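Local coordinates for protein 3-hydroxyisobutyryl-CoA hydrolase (Mycobacterium thermoresistibile, PDB 4HDT) that probably hydrolyses the thioester of 3-hydroxy-2-methylpropanoyl-CoA to release 3-hydroxy-2-methylpropanoate and CoA, and is built on the crotonase fold, at residues G152-L157 against R290-V295; G165-L170 against R227-E232; A245-D250 against E256-I261; T272-R277 against A337-V342. All blocks are in the same frame, centred on the assembly; numbering follows the deposited sequence.

Interaction 1 of 4, residues G152-L157 against R290-V295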
loop_
_atom_site.group_PDB
_atom_site.type_symbol
_atom_site.label_atom_id
_atom_site.label_comp_id
_atom_site.label_asym_id
_atom_site.label_seq_id
_atom_site.Cartn_x
_atom_site.Cartn_y
_atom_site.Cartn_z
ATOM N N GLY A 152 6.191 -2.149 -0.209
ATOM C CA GLY A 152 6.265 -2.952 0.981
ATOM C C GLY A 152 4.941 -3.537 1.357
ATOM O O GLY A 152 4.831 -4.121 2.436
ATOM N N GLY A 153 3.955 -3.451 0.480
ATOM C CA GLY A 153 2.659 -4.044 0.727
ATOM C C GLY A 153 2.709 -5.558 0.839
ATOM O O GLY A 153 1.940 -6.141 1.574
ATOM N N THR A 154 3.620 -6.215 0.123
ATOM C CA THR A 154 3.681 -7.686 0.195
ATOM C C THR A 154 4.235 -8.110 1.548
ATOM O O THR A 154 3.861 -9.167 2.064
ATOM C CB THR A 154 4.452 -8.322 -0.978
ATOM O OG1 THR A 154 5.818 -7.936 -0.950
ATOM C CG2 THR A 154 3.871 -7.949 -2.307
ATOM N N TYR A 155 5.143 -7.310 2.144
ATOM C CA TYR A 155 5.596 -7.530 3.520
ATOM C C TYR A 155 4.384 -7.430 4.487
ATOM O O TYR A 155 4.196 -8.295 5.362
ATOM C CB TYR A 155 6.679 -6.483 3.814
ATOM C CG TYR A 155 7.231 -6.433 5.226
ATOM C CD1 TYR A 155 6.594 -5.707 6.215
ATOM C CD2 TYR A 155 8.443 -7.015 5.522
ATOM C CE1 TYR A 155 7.111 -5.611 7.484
ATOM C CE2 TYR A 155 8.954 -6.936 6.796
ATOM C CZ TYR A 155 8.271 -6.242 7.769
ATOM O OH TYR A 155 8.823 -6.115 9.022
ATOM N N LEU A 156 3.560 -6.402 4.353
ATOM C CA LEU A 156 2.402 -6.265 5.230
ATOM C C LEU A 156 1.334 -7.334 4.959
ATOM O O LEU A 156 0.824 -7.967 5.893
ATOM C CB LEU A 156 1.793 -4.885 5.107
ATOM C CG LEU A 156 2.688 -3.739 5.575
ATOM C CD1 LEU A 156 2.142 -2.431 5.026
ATOM C CD2 LEU A 156 2.855 -3.742 7.086
ATOM N N LEU A 157 1.062 -7.601 3.698
ATOM C CA LEU A 157 0.005 -8.555 3.344
ATOM C C LEU A 157 0.361 -9.946 3.852
ATOM O O LEU A 157 -0.511 -10.684 4.365
ATOM C CB LEU A 157 -0.253 -8.565 1.843
ATOM C CG LEU A 157 -0.895 -7.298 1.259
ATOM C CD1 LEU A 157 -0.603 -7.230 -0.229
ATOM C CD2 LEU A 157 -2.415 -7.261 1.544
ATOM N N ARG A 290 13.173 -5.442 -2.438
ATOM C CA ARG A 290 14.015 -5.830 -3.587
ATOM C C ARG A 290 13.254 -6.731 -4.558
ATOM O O ARG A 290 13.406 -6.608 -5.759
ATOM C CB ARG A 290 15.255 -6.611 -3.146
ATOM C CG ARG A 290 16.273 -5.848 -2.385
ATOM C CD ARG A 290 17.424 -6.824 -2.057
ATOM N NE ARG A 290 17.843 -6.734 -0.663
ATOM C CZ ARG A 290 18.775 -5.896 -0.225
ATOM N NH1 ARG A 290 19.421 -5.058 -1.050
ATOM N NH2 ARG A 290 19.043 -5.871 1.060
ATOM N N GLN A 291 12.447 -7.643 -4.016
ATOM C CA GLN A 291 11.616 -8.522 -4.811
ATOM C C GLN A 291 10.547 -7.708 -5.517
ATOM O O GLN A 291 10.311 -7.865 -6.721
ATOM C CB GLN A 291 10.978 -9.595 -3.938
ATOM C CG GLN A 291 10.056 -10.571 -4.651
ATOM C CD GLN A 291 9.748 -11.746 -3.740
ATOM O OE1 GLN A 291 10.521 -12.719 -3.687
ATOM N NE2 GLN A 291 8.685 -11.639 -2.998
ATOM N N GLU A 292 9.902 -6.828 -4.775
ATOM C CA GLU A 292 8.859 -6.005 -5.352
ATOM C C GLU A 292 9.413 -5.151 -6.496
ATOM O O GLU A 292 8.741 -4.897 -7.500
ATOM C CB GLU A 292 8.240 -5.096 -4.291
ATOM C CG GLU A 292 7.319 -5.800 -3.285
ATOM C CD GLU A 292 6.776 -4.890 -2.194
ATOM O OE1 GLU A 292 6.997 -3.671 -2.261
ATOM O OE2 GLU A 292 6.120 -5.400 -1.250
ATOM N N TYR A 293 10.639 -4.698 -6.366
ATOM C CA TYR A 293 11.226 -3.851 -7.410
ATOM C C TYR A 293 11.427 -4.658 -8.703
ATOM O O TYR A 293 11.143 -4.158 -9.786
ATOM C CB TYR A 293 12.562 -3.277 -6.924
ATOM C CG TYR A 293 13.234 -2.338 -7.884
ATOM C CD1 TYR A 293 12.729 -1.039 -8.086
ATOM C CD2 TYR A 293 14.372 -2.727 -8.573
ATOM C CE1 TYR A 293 13.328 -0.167 -8.959
ATOM C CE2 TYR A 293 14.965 -1.868 -9.453
ATOM C CZ TYR A 293 14.465 -0.596 -9.655
ATOM O OH TYR A 293 15.136 0.206 -10.573
ATOM N N ARG A 294 11.910 -5.897 -8.591
ATOM C CA ARG A 294 12.016 -6.782 -9.775
ATOM C C ARG A 294 10.643 -6.939 -10.438
ATOM O O ARG A 294 10.511 -6.831 -11.655
ATOM C CB ARG A 294 12.546 -8.175 -9.414
ATOM C CG ARG A 294 13.990 -8.153 -8.912
ATOM C CD ARG A 294 14.417 -9.530 -8.430
ATOM N NE ARG A 294 15.857 -9.680 -8.327
ATOM C CZ ARG A 294 16.479 -10.832 -8.019
ATOM N NH1 ARG A 294 15.773 -11.934 -7.745
ATOM N NH2 ARG A 294 17.808 -10.883 -7.977
ATOM N N VAL A 295 9.618 -7.163 -9.620
ATOM C CA VAL A 295 8.260 -7.368 -10.129
ATOM C C VAL A 295 7.736 -6.112 -10.828
ATOM O O VAL A 295 7.186 -6.203 -11.942
ATOM C CB VAL A 295 7.323 -7.842 -9.008
ATOM C CG1 VAL A 295 5.854 -7.850 -9.400
ATOM C CG2 VAL A 295 7.744 -9.248 -8.519
HETATM O O HOH W 1 7.097 -9.305 -3.122
#
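E292 reaches from helix 285-299 to the start of helix 153-158 and grips it with both carboxylate oxygens. This is the tight, buried part. OE1 of E292 takes the backbone N of G152 at 2.7 Å, through the syn lone pair, with an N-H...O angle of 160°. OE2 of E292 serves two donors: the N of T154 meets it at 3.0 Å, nearly along the C-O bond. OG1 of T154 donates to OE2 of E292 at 2.6 Å, on the anti side, away from the other oxygen. T154 can use both groups because its OG1 lies between its own N and carbonyl carbon (chi1 64°). E292 is extended beyond CG, and this length spans the gap between the axes of 153-157 and 290-295, 10.7 Å apart at closest approach.

The Q291 side is looser. Q291 is partly exposed and makes no direct contact with 152-157. One water joins the segments here: it donates to OG1 of T154 at 2.9 Å and accepts from NE2 of Q291 at 2.8 Å. The Y155 ring leads away from 290-295 and packs on L285 and T288, earlier in the same helix.

G152 is the N-cap residue, and E292 supplies acceptors to N-H groups at this helix start from a remote helix. Three donors and the positive end of the helix dipole would probably stabilise the ionised form of the buried carboxylate.

Interaction 2 of 4, residues G165-L170 against R227-E232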
loop_
_atom_site.group_PDB
_atom_site.type_symbol
_atom_site.label_atom_id
_atom_site.label_comp_id
_atom_site.label_asym_id
_atom_site.label_seq_id
_atom_site.Cartn_x
_atom_site.Cartn_y
_atom_site.Cartn_z
ATOM N N GLY A 165 -4.607 -11.440 4.087
ATOM C CA GLY A 165 -3.734 -10.709 3.152
ATOM C C GLY A 165 -3.935 -11.105 1.696
ATOM O O GLY A 165 -3.941 -10.236 0.774
ATOM N N LEU A 166 -4.089 -12.402 1.422
ATOM C CA LEU A 166 -4.353 -12.836 0.034
ATOM C C LEU A 166 -5.678 -12.323 -0.458
ATOM O O LEU A 166 -5.834 -11.923 -1.620
ATOM C CB LEU A 166 -4.350 -14.379 -0.103
ATOM C CG LEU A 166 -3.045 -15.028 0.101
ATOM C CD1 LEU A 166 -3.189 -16.544 -0.107
ATOM C CD2 LEU A 166 -2.027 -14.491 -0.856
ATOM N N HIS A 167 -6.687 -12.377 0.407
ATOM C CA HIS A 167 -7.976 -11.820 0.050
ATOM C C HIS A 167 -7.854 -10.341 -0.361
ATOM O O HIS A 167 -8.369 -9.951 -1.404
ATOM C CB HIS A 167 -8.964 -12.048 1.198
ATOM C CG HIS A 167 -10.262 -11.344 1.030
ATOM N ND1 HIS A 167 -11.261 -11.803 0.193
ATOM C CD2 HIS A 167 -10.722 -10.186 1.562
ATOM C CE1 HIS A 167 -12.287 -10.985 0.245
ATOM N NE2 HIS A 167 -11.980 -9.981 1.047
ATOM N N ALA A 168 -7.249 -9.540 0.496
ATOM C CA ALA A 168 -7.077 -8.135 0.169
ATOM C C ALA A 168 -6.301 -7.953 -1.150
ATOM O O ALA A 168 -6.671 -7.111 -1.968
ATOM C CB ALA A 168 -6.406 -7.418 1.317
ATOM N N ALA A 169 -5.268 -8.773 -1.348
ATOM C CA ALA A 169 -4.360 -8.605 -2.516
ATOM C C ALA A 169 -5.012 -9.045 -3.828
ATOM O O ALA A 169 -4.798 -8.422 -4.880
ATOM C CB ALA A 169 -3.104 -9.404 -2.283
ATOM N N LEU A 170 -5.819 -10.116 -3.798
ATOM C CA LEU A 170 -6.401 -10.660 -5.027
ATOM C C LEU A 170 -7.677 -9.957 -5.400
ATOM O O LEU A 170 -7.933 -9.692 -6.587
ATOM C CB LEU A 170 -6.593 -12.173 -4.886
ATOM C CG LEU A 170 -5.308 -12.961 -4.712
ATOM C CD1 LEU A 170 -5.632 -14.453 -4.615
ATOM C CD2 LEU A 170 -4.255 -12.734 -5.790
ATOM N N ARG A 227 -13.162 -14.319 8.286
ATOM C CA ARG A 227 -11.945 -15.137 8.236
ATOM C C ARG A 227 -12.167 -16.635 7.966
ATOM O O ARG A 227 -11.325 -17.293 7.364
ATOM C CB ARG A 227 -11.107 -15.006 9.511
ATOM C CG ARG A 227 -9.750 -15.686 9.317
ATOM C CD ARG A 227 -8.786 -15.329 10.384
ATOM N NE ARG A 227 -7.704 -16.298 10.486
ATOM C CZ ARG A 227 -6.803 -16.258 11.449
ATOM N NH1 ARG A 227 -6.885 -15.305 12.378
ATOM N NH2 ARG A 227 -5.857 -17.176 11.497
ATOM N N SER A 228 -13.286 -17.170 8.437
ATOM C CA SER A 228 -13.548 -18.584 8.293
ATOM C C SER A 228 -13.517 -18.994 6.819
ATOM O O SER A 228 -12.796 -19.925 6.444
ATOM C CB SER A 228 -14.916 -18.938 8.891
ATOM O OG SER A 228 -15.944 -18.082 8.372
ATOM N N TRP A 229 -14.284 -18.292 5.980
ATOM C CA TRP A 229 -14.388 -18.675 4.553
ATOM C C TRP A 229 -13.188 -18.180 3.738
ATOM O O TRP A 229 -12.802 -18.798 2.740
ATOM C CB TRP A 229 -15.718 -18.250 3.891
ATOM C CG TRP A 229 -16.018 -16.772 3.817
ATOM C CD1 TRP A 229 -16.831 -16.076 4.647
ATOM C CD2 TRP A 229 -15.520 -15.825 2.865
ATOM N NE1 TRP A 229 -16.876 -14.775 4.304
ATOM C CE2 TRP A 229 -16.093 -14.580 3.194
ATOM C CE3 TRP A 229 -14.691 -15.902 1.743
ATOM C CZ2 TRP A 229 -15.834 -13.430 2.464
ATOM C CZ3 TRP A 229 -14.439 -14.768 1.033
ATOM C CH2 TRP A 229 -15.007 -13.545 1.389
ATOM N N ILE A 230 -12.588 -17.079 4.167
ATOM C CA ILE A 230 -11.324 -16.641 3.570
ATOM C C ILE A 230 -10.251 -17.714 3.754
ATOM O O ILE A 230 -9.647 -18.150 2.795
ATOM C CB ILE A 230 -10.896 -15.263 4.126
ATOM C CG1 ILE A 230 -11.835 -14.180 3.605
ATOM C CG2 ILE A 230 -9.472 -14.936 3.685
ATOM C CD1 ILE A 230 -11.744 -12.833 4.318
ATOM N N ASP A 231 -10.053 -18.169 4.988
ATOM C CA ASP A 231 -9.040 -19.198 5.253
ATOM C C ASP A 231 -9.386 -20.521 4.550
ATOM O O ASP A 231 -8.487 -21.232 4.098
ATOM C CB ASP A 231 -8.917 -19.433 6.753
ATOM C CG ASP A 231 -8.187 -18.331 7.463
ATOM O OD1 ASP A 231 -7.816 -17.305 6.830
ATOM O OD2 ASP A 231 -7.965 -18.500 8.692
ATOM N N GLU A 232 -10.678 -20.831 4.435
ATOM C CA GLU A 232 -11.146 -22.014 3.726
ATOM C C GLU A 232 -10.776 -21.981 2.257
ATOM O O GLU A 232 -10.394 -22.980 1.686
ATOM C CB GLU A 232 -12.680 -22.091 3.829
ATOM C CG GLU A 232 -13.400 -23.187 3.026
ATOM C CD GLU A 232 -14.920 -23.084 3.083
ATOM O OE1 GLU A 232 -15.402 -22.188 3.820
ATOM O OE2 GLU A 232 -15.626 -23.913 2.441
#
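H167 meets W229 and I230 through carbon atoms, and the shortest polar side-chain bond lies beside this meeting, within helix 227-233. There NE of R227 donates to OD2 of D231 at 2.9 Å, with an N-H...O angle of 165°. This salt bridge joins residues one helical turn apart. The oxygen is met on its syn side, somewhat out of the carboxylate plane. The other oxygen, OD1 of D231, accepts from the backbone N of K163, just before helix 164-171.

The contact between the helices is centred on the H167 ring. CG of H167 lies anti to its own N (chi1 171°), and the imidazole projects toward helix 227-233. I230 covers one face of it. CD1 of I230 sits 4.0 Å from the ring centroid, close to the ring normal, which makes a CH-pi contact. The other branch, CG2 of I230, packs on CB of H167 at 3.8 Å. W229 adds an offset edge-to-face pair, with its edge toward the imidazole face. The planes stand at 88°, and the centroid of its six-membered ring is 5.7 Å from that of H167. The closest atoms are CH2 of W229 and CE1 of H167, 3.9 Å apart.

The polar atoms of the two rings bond outside the two segments. ND1 of H167 bonds to OH of Y234, and NE1 of W229 to OE1 of Q226. Between the segments themselves the hold is ring and methyl packing; the hydrogen bonds probably help fix how the rings are turned, and D231 adds a polar tie to K163 beside the helix.

Interaction 3 of 4, residues A245-D250 against E256-I261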
loop_
_atom_site.group_PDB
_atom_site.type_symbol
_atom_site.label_atom_id
_atom_site.label_comp_id
_atom_site.label_asym_id
_atom_site.label_seq_id
_atom_site.Cartn_x
_atom_site.Cartn_y
_atom_site.Cartn_z
ATOM N N ALA A 245 -12.948 -22.478 -5.264
ATOM C CA ALA A 245 -13.348 -22.720 -3.889
ATOM C C ALA A 245 -14.336 -21.662 -3.404
ATOM O O ALA A 245 -15.308 -21.976 -2.726
ATOM C CB ALA A 245 -12.122 -22.725 -2.996
ATOM N N LEU A 246 -14.070 -20.390 -3.733
ATOM C CA LEU A 246 -14.987 -19.318 -3.345
ATOM C C LEU A 246 -16.368 -19.596 -3.974
ATOM O O LEU A 246 -17.396 -19.440 -3.316
ATOM C CB LEU A 246 -14.471 -17.937 -3.813
ATOM C CG LEU A 246 -13.254 -17.406 -3.090
ATOM C CD1 LEU A 246 -12.574 -16.282 -3.881
ATOM C CD2 LEU A 246 -13.627 -16.965 -1.672
ATOM N N ARG A 247 -16.396 -20.052 -5.219
ATOM C CA ARG A 247 -17.694 -20.322 -5.848
ATOM C C ARG A 247 -18.357 -21.517 -5.227
ATOM O O ARG A 247 -19.571 -21.496 -4.996
ATOM C CB ARG A 247 -17.581 -20.467 -7.359
ATOM C CG ARG A 247 -17.135 -19.152 -7.982
ATOM C CD ARG A 247 -17.725 -18.890 -9.317
ATOM N NE ARG A 247 -17.315 -17.618 -9.906
ATOM C CZ ARG A 247 -17.791 -16.411 -9.579
ATOM N NH1 ARG A 247 -18.674 -16.237 -8.603
ATOM N NH2 ARG A 247 -17.341 -15.351 -10.230
ATOM N N ALA A 248 -17.573 -22.553 -4.944
ATOM C CA ALA A 248 -18.134 -23.748 -4.366
ATOM C C ALA A 248 -18.701 -23.528 -2.957
ATOM O O ALA A 248 -19.675 -24.224 -2.593
ATOM C CB ALA A 248 -17.151 -24.914 -4.369
ATOM N N HIS A 249 -18.126 -22.612 -2.169
ATOM C CA HIS A 249 -18.611 -22.308 -0.814
ATOM C C HIS A 249 -20.043 -21.826 -0.821
ATOM O O HIS A 249 -20.792 -22.089 0.131
ATOM C CB HIS A 249 -17.642 -21.390 -0.049
ATOM C CG HIS A 249 -18.127 -20.920 1.288
ATOM N ND1 HIS A 249 -18.182 -21.738 2.405
ATOM C CD2 HIS A 249 -18.447 -19.685 1.719
ATOM C CE1 HIS A 249 -18.556 -21.023 3.450
ATOM N NE2 HIS A 249 -18.744 -19.773 3.048
ATOM N N ASP A 250 -20.460 -21.234 -1.949
ATOM C CA ASP A 250 -21.895 -21.038 -2.252
ATOM C C ASP A 250 -22.531 -20.116 -1.224
ATOM O O ASP A 250 -23.545 -20.451 -0.613
ATOM C CB ASP A 250 -22.635 -22.403 -2.292
ATOM C CG ASP A 250 -23.938 -22.394 -3.125
ATOM O OD1 ASP A 250 -24.334 -21.355 -3.725
ATOM O OD2 ASP A 250 -24.527 -23.478 -3.183
ATOM N N GLU A 256 -19.122 -12.803 -4.101
ATOM C CA GLU A 256 -18.734 -11.438 -4.374
ATOM C C GLU A 256 -17.232 -11.313 -4.546
ATOM O O GLU A 256 -16.746 -10.599 -5.445
ATOM C CB GLU A 256 -19.138 -10.510 -3.245
ATOM N N ALA A 257 -16.475 -11.992 -3.690
ATOM C CA ALA A 257 -15.025 -12.015 -3.823
ATOM C C ALA A 257 -14.610 -12.639 -5.127
ATOM O O ALA A 257 -13.762 -12.108 -5.828
ATOM C CB ALA A 257 -14.379 -12.749 -2.655
ATOM N N ALA A 258 -15.169 -13.788 -5.458
ATOM C CA ALA A 258 -14.896 -14.441 -6.732
ATOM C C ALA A 258 -15.205 -13.560 -7.922
ATOM O O ALA A 258 -14.413 -13.464 -8.861
ATOM C CB ALA A 258 -15.658 -15.751 -6.833
ATOM N N ASP A 259 -16.358 -12.924 -7.904
ATOM C CA ASP A 259 -16.741 -12.026 -9.005
ATOM C C ASP A 259 -15.733 -10.911 -9.184
ATOM O O ASP A 259 -15.455 -10.521 -10.330
ATOM C CB ASP A 259 -18.108 -11.379 -8.743
ATOM C CG ASP A 259 -19.306 -12.367 -8.880
ATOM O OD1 ASP A 259 -19.228 -13.469 -9.465
ATOM O OD2 ASP A 259 -20.402 -12.019 -8.382
ATOM N N LEU A 260 -15.238 -10.376 -8.068
ATOM C CA LEU A 260 -14.301 -9.223 -8.133
ATOM C C LEU A 260 -12.938 -9.676 -8.671
ATOM O O LEU A 260 -12.374 -9.036 -9.569
ATOM C CB LEU A 260 -14.206 -8.461 -6.811
ATOM C CG LEU A 260 -13.436 -7.146 -6.772
ATOM C CD1 LEU A 260 -13.945 -6.216 -7.858
ATOM C CD2 LEU A 260 -13.494 -6.451 -5.416
ATOM N N ILE A 261 -12.453 -10.806 -8.183
ATOM C CA ILE A 261 -11.196 -11.373 -8.637
ATOM C C ILE A 261 -11.225 -11.622 -10.132
ATOM O O ILE A 261 -10.242 -11.391 -10.851
ATOM C CB ILE A 261 -10.866 -12.693 -7.870
ATOM C CG1 ILE A 261 -10.581 -12.360 -6.412
ATOM C CG2 ILE A 261 -9.686 -13.429 -8.495
ATOM C CD1 ILE A 261 -10.528 -13.575 -5.531
#
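The guanidinium of R247 has A258 over one face and D259 at its edge. CB of A258 lies 3.5 Å above the plane, over the centre of the group, so the flat cation rests on a methyl. D259 approaches close to the guanidinium plane and puts a single oxygen against two nitrogens. NH2 of R247 donates to OD1 of D259 at 2.8 Å, and this salt bridge uses the anti lone pair. NH1 of R247 donates to the same OD1 of D259 at 3.0 Å, but from above the carboxylate plane. The grip is end-on, and both bonds are bent. The two flat groups are turned 44° from each other. R247 gets there by a bend at chi2 (-146°), which brings the end of the side chain nearer to the second helix than its base.

Next to the salt bridge the contact is apolar and buried. CB of L246 meets CB of A258 at 3.9 Å. CD1 of L246 touches CD1 of I261 at 3.8 Å, with the two side chains crossing at about a right angle. CB of A257 lies 4.2 Å from CD1 of L246. W229, C233 and Y234 also pack on L246.

The helices 239-249 and 252-261 form an antiparallel helical hairpin. The axes of 245-249 and 256-261 come within 8.8 Å, at an angle of 148° between their directions. The small side chain of A258 probably allows the close approach. The salt bridge lies at the exposed side, where solvent probably weakens its pull, so the buried aliphatic packing is likely to contribute much of the hold.

Interaction 4 of 4, residues T272-R277 against A337-V342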
loop_
_atom_site.group_PDB
_atom_site.type_symbol
_atom_site.label_atom_id
_atom_site.label_comp_id
_atom_site.label_asym_id
_atom_site.label_seq_id
_atom_site.Cartn_x
_atom_site.Cartn_y
_atom_site.Cartn_z
ATOM N N THR A 272 0.805 -11.742 -8.090
ATOM C CA THR A 272 0.450 -11.317 -6.747
ATOM C C THR A 272 0.403 -12.492 -5.763
ATOM O O THR A 272 0.969 -12.424 -4.668
ATOM C CB THR A 272 -0.846 -10.501 -6.743
ATOM O OG1 THR A 272 -0.603 -9.289 -7.470
ATOM C CG2 THR A 272 -1.253 -10.133 -5.323
ATOM N N LEU A 273 -0.256 -13.572 -6.166
ATOM C CA LEU A 273 -0.281 -14.761 -5.328
ATOM C C LEU A 273 1.136 -15.265 -5.034
ATOM O O LEU A 273 1.487 -15.537 -3.872
ATOM C CB LEU A 273 -1.138 -15.857 -5.959
ATOM C CG LEU A 273 -1.260 -17.183 -5.183
ATOM C CD1 LEU A 273 -1.809 -16.905 -3.789
ATOM C CD2 LEU A 273 -2.165 -18.144 -5.955
ATOM N N GLU A 274 1.960 -15.326 -6.060
ATOM C CA GLU A 274 3.340 -15.805 -5.884
ATOM C C GLU A 274 4.159 -14.826 -5.033
ATOM O O GLU A 274 4.971 -15.262 -4.202
ATOM C CB GLU A 274 4.003 -16.042 -7.228
ATOM C CG GLU A 274 5.393 -16.628 -7.159
ATOM C CD GLU A 274 5.448 -18.081 -6.721
ATOM O OE1 GLU A 274 4.428 -18.829 -6.757
ATOM O OE2 GLU A 274 6.553 -18.476 -6.300
ATOM N N SER A 275 3.930 -13.523 -5.222
ATOM C CA SER A 275 4.678 -12.514 -4.467
ATOM C C SER A 275 4.397 -12.615 -2.979
ATOM O O SER A 275 5.296 -12.548 -2.144
ATOM C CB SER A 275 4.332 -11.110 -4.970
ATOM O OG SER A 275 4.838 -10.943 -6.279
ATOM N N VAL A 276 3.114 -12.765 -2.616
ATOM C CA VAL A 276 2.761 -12.794 -1.210
ATOM C C VAL A 276 3.322 -14.072 -0.583
ATOM O O VAL A 276 3.857 -14.055 0.528
ATOM C CB VAL A 276 1.231 -12.637 -1.016
ATOM C CG1 VAL A 276 0.859 -12.856 0.443
ATOM C CG2 VAL A 276 0.766 -11.282 -1.463
ATOM N N ARG A 277 3.221 -15.175 -1.296
ATOM C CA ARG A 277 3.780 -16.427 -0.788
ATOM C C ARG A 277 5.289 -16.376 -0.606
ATOM O O ARG A 277 5.803 -16.850 0.411
ATOM C CB ARG A 277 3.383 -17.544 -1.698
ATOM C CG ARG A 277 1.942 -17.880 -1.519
ATOM C CD ARG A 277 1.689 -19.048 -2.409
ATOM N NE ARG A 277 0.311 -19.407 -2.325
ATOM C CZ ARG A 277 -0.284 -20.207 -3.204
ATOM N NH1 ARG A 277 0.379 -20.711 -4.251
ATOM N NH2 ARG A 277 -1.544 -20.455 -3.039
ATOM N N ALA A 337 8.925 -15.009 -14.879
ATOM C CA ALA A 337 9.566 -13.859 -15.571
ATOM C C ALA A 337 9.520 -12.561 -14.758
ATOM O O ALA A 337 10.394 -11.722 -14.894
ATOM C CB ALA A 337 8.916 -13.643 -16.922
ATOM N N TYR A 338 8.523 -12.392 -13.898
ATOM C CA TYR A 338 8.413 -11.171 -13.107
ATOM C C TYR A 338 9.423 -11.088 -11.978
ATOM O O TYR A 338 9.653 -10.020 -11.429
ATOM C CB TYR A 338 7.014 -11.000 -12.548
ATOM C CG TYR A 338 5.990 -10.489 -13.538
ATOM C CD1 TYR A 338 5.485 -11.309 -14.540
ATOM C CD2 TYR A 338 5.464 -9.222 -13.395
ATOM C CE1 TYR A 338 4.516 -10.844 -15.432
ATOM C CE2 TYR A 338 4.473 -8.749 -14.247
ATOM C CZ TYR A 338 4.003 -9.558 -15.263
ATOM O OH TYR A 338 3.010 -9.079 -16.080
ATOM N N PHE A 339 10.072 -12.209 -11.655
ATOM C CA PHE A 339 11.001 -12.291 -10.543
ATOM C C PHE A 339 12.443 -12.322 -11.015
ATOM O O PHE A 339 13.336 -12.509 -10.202
ATOM C CB PHE A 339 10.661 -13.523 -9.683
ATOM C CG PHE A 339 9.314 -13.432 -9.050
ATOM C CD1 PHE A 339 9.157 -12.781 -7.849
ATOM C CD2 PHE A 339 8.181 -13.970 -9.665
ATOM C CE1 PHE A 339 7.900 -12.639 -7.275
ATOM C CE2 PHE A 339 6.933 -13.853 -9.089
ATOM C CZ PHE A 339 6.785 -13.185 -7.904
ATOM N N ALA A 340 12.665 -12.048 -12.301
ATOM C CA ALA A 340 14.010 -12.031 -12.849
ATOM C C ALA A 340 14.857 -10.920 -12.231
ATOM O O ALA A 340 14.354 -9.814 -11.892
ATOM C CB ALA A 340 13.969 -11.892 -14.352
ATOM N N PRO A 341 16.161 -11.210 -12.058
ATOM C CA PRO A 341 17.117 -10.175 -11.655
ATOM C C PRO A 341 17.086 -8.982 -12.565
ATOM O O PRO A 341 16.863 -9.124 -13.769
ATOM C CB PRO A 341 18.480 -10.852 -11.854
ATOM C CG PRO A 341 18.217 -12.299 -11.707
ATOM C CD PRO A 341 16.783 -12.542 -12.128
ATOM N N VAL A 342 17.383 -7.825 -12.001
ATOM C CA VAL A 342 17.498 -6.597 -12.774
ATOM C C VAL A 342 18.822 -5.929 -12.398
ATOM O O VAL A 342 19.436 -6.301 -11.409
ATOM C CB VAL A 342 16.304 -5.667 -12.505
ATOM C CG1 VAL A 342 15.012 -6.352 -12.935
ATOM C CG2 VAL A 342 16.268 -5.199 -11.048
#
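F339 points its ring end-first at helix 266-279, and S275 and E274 receive it in different ways. OG of S275 lies at the ring edge, near the ring plane. It is 3.4 Å from CZ of F339 and 3.6 Å from CE1 of the same ring. The hydroxyl touches the ring edge, while its hydrogen bond goes to O of V271, one turn back in the helix. E274 crosses the phenyl ring obliquely and touches it with its aliphatic part. Its CG is 3.7 Å from CE2 of F339, and its CB is 4.0 Å from CZ of F339.

CG of E274 stands anti to the backbone N (chi1 -176°), and the chain bends at chi2 (71°). The bend turns the carboxylate away from the ring, and its plane ends up 79° from the ring plane. OE2 of E274 forms a salt bridge with NE of R278, which also makes a cation-pi contact with F339. R278 therefore links the acid and the ring.

V271 and V295 also pack on F339, so the phenyl ring is held by helix 266-279 and helix 285-299 together. The ring is buried, although the loop that carries it is partly exposed further along. A loop aromatic is inserted between two consecutive helices here. This is helix-loop packing in the helical C-terminal part of a crotonase-like chain, away from the zinc sites.

Overall arrangement
The four contacts run through the helical part of the chain. Interactions 1 and 4 lie close, with centres about 9 Å apart: helix 285-299 of interaction 1 also packs V295 on F339 of interaction 4. Interactions 2 and 3 form a second group, about 11 Å between centres, where W229 packs on L246. Helix 164-171 bridges the groups by packing on L157, V276 and T272. Interaction 1 lies nearest the chain centre and is the most polar of the four across its segments. Interaction 3 lies farthest out, with an exposed salt bridge beside buried aliphatic packing. Interactions 2 and 4 rest on aromatic rings; W229 and F339 are buried, H167 only partly.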